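Side-chain contact in alginase (Pseudoalteromonas, PDB 4Q8K), which depolymerises the polysaccharide alginate, probably by beta-elimination, as a lyase of polysaccharide lyase family 18: residues A[144-147]-A[148-152]. Numbering follows the deposited sequence.
Sequences IPSS and ITSGS
S150 approaches the flat peptide carbonyl of S146 from both faces. Its backbone N, 2.9 Å from S146 O, is tilted 20° from the carbonyl plane on one side. Its hydroxyl OG, 2.8 Å from S146 O, stands 43° above the plane on the other. The hydroxyl donates to this oxygen; the first torsion of S150, which sets OG between its own backbone N and carbonyl carbon, turns it back to the carbonyl four residues earlier. The carbonyl of P145 is used differently. T149 N lies in its plane, 3.2 Å from P145 O, and gives a nearly straight bond (N-H...O 174°), while I148 N reaches P145 O from above the plane, also at 3.2 Å and more bent. P145, at the N-cap position just before the short helix 146-149, starts the helix hydrogen bonding with its carbonyl. The I144 branch methyl CG2, anti to its own N, meets T149 CG2 at 3.5 Å, the two side chains crossing at a slant; I148 CB is 4.1 Å from the same I144 CG2. I148 CD1 lies 4.3 Å from CD of the P145 ring. I144, P145 and I148 all rest on V362 of strand 355-368, and I144 and T149 also touch L164, which seats the single turn on the sheet of this beta-jelly-roll lyase domain. Beyond the turn, G151 leaves helical geometry with positive phi, its carbonyl taken by K194, and S152 N returns a weak bond to S150 OG. S150 OG therefore donates firmly to S146 O and accepts only weakly from S152 N; the P145 and S146 oxygens each accept two bonds from within this stretch, while its apolar side faces the sheet.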
loop_
_atom_site.group_PDB
_atom_site.type_symbol
_atom_site.label_atom_id
_atom_site.label_comp_id
_atom_site.label_asym_id
_atom_site.label_seq_id
_atom_site.Cartn_x
_atom_site.Cartn_y
_atom_site.Cartn_z
ATOM N N ILE A 144 6.936 8.442 -15.670
ATOM C CA ILE A 144 6.794 8.569 -14.228
ATOM C C ILE A 144 7.118 9.993 -13.760
ATOM O O ILE A 144 8.173 10.534 -14.096
ATOM C CB ILE A 144 7.684 7.557 -13.488
ATOM C CG1 ILE A 144 7.359 6.134 -13.950
ATOM C CG2 ILE A 144 7.491 7.685 -11.987
ATOM C CD1 ILE A 144 5.924 5.711 -13.679
ATOM N N PRO A 145 6.216 10.605 -13.010
ATOM C CA PRO A 145 6.442 11.967 -12.540
ATOM C C PRO A 145 7.822 12.161 -11.909
ATOM O O PRO A 145 8.312 11.307 -11.223
ATOM C CB PRO A 145 5.405 12.130 -11.456
ATOM C CG PRO A 145 4.310 11.226 -11.820
ATOM C CD PRO A 145 4.935 10.073 -12.540
ATOM N N SER A 146 8.400 13.333 -12.107
ATOM C CA SER A 146 9.689 13.630 -11.536
ATOM C C SER A 146 9.660 13.711 -10.007
ATOM O O SER A 146 10.622 13.455 -9.375
ATOM C CB SER A 146 10.269 14.882 -12.203
ATOM O OG SER A 146 10.826 15.772 -11.289
ATOM N N SER A 147 8.548 14.091 -9.423
ATOM C CA SER A 147 8.456 14.120 -7.962
ATOM C C SER A 147 8.854 12.781 -7.347
ATOM O O SER A 147 9.364 12.718 -6.226
ATOM C CB SER A 147 7.035 14.476 -7.532
ATOM O OG SER A 147 6.131 13.468 -7.948
ATOM N N ILE A 148 8.628 11.712 -8.101
ATOM C CA ILE A 148 9.006 10.376 -7.664
ATOM C C ILE A 148 10.428 10.036 -8.074
ATOM O O ILE A 148 11.266 9.690 -7.231
ATOM C CB ILE A 148 8.060 9.323 -8.254
ATOM C CG1 ILE A 148 6.636 9.566 -7.747
ATOM C CG2 ILE A 148 8.536 7.922 -7.892
ATOM C CD1 ILE A 148 5.582 8.750 -8.465
ATOM N N THR A 149 10.696 10.127 -9.372
ATOM C CA THR A 149 11.974 9.665 -9.918
ATOM C C THR A 149 13.180 10.448 -9.399
ATOM O O THR A 149 14.276 9.891 -9.292
ATOM C CB THR A 149 11.983 9.680 -11.462
ATOM O OG1 THR A 149 11.882 11.026 -11.939
ATOM C CG2 THR A 149 10.831 8.857 -12.018
ATOM N N SER A 150 12.974 11.724 -9.073
ATOM C CA SER A 150 14.065 12.613 -8.679
ATOM C C SER A 150 14.187 12.762 -7.164
ATOM O O SER A 150 15.166 13.307 -6.666
ATOM C CB SER A 150 13.877 13.997 -9.308
ATOM O OG SER A 150 12.942 14.769 -8.569
ATOM N N GLY A 151 13.183 12.288 -6.436
ATOM C CA GLY A 151 13.167 12.413 -4.990
ATOM C C GLY A 151 12.763 13.782 -4.469
ATOM O O GLY A 151 12.919 14.065 -3.283
ATOM N N SER A 152 12.228 14.643 -5.332
ATOM C CA SER A 152 11.845 15.981 -4.880
ATOM C C SER A 152 10.732 15.941 -3.830
ATOM O O SER A 152 10.669 16.794 -2.945
ATOM C CB SER A 152 11.461 16.886 -6.059
ATOM O OG SER A 152 10.387 16.348 -6.801
#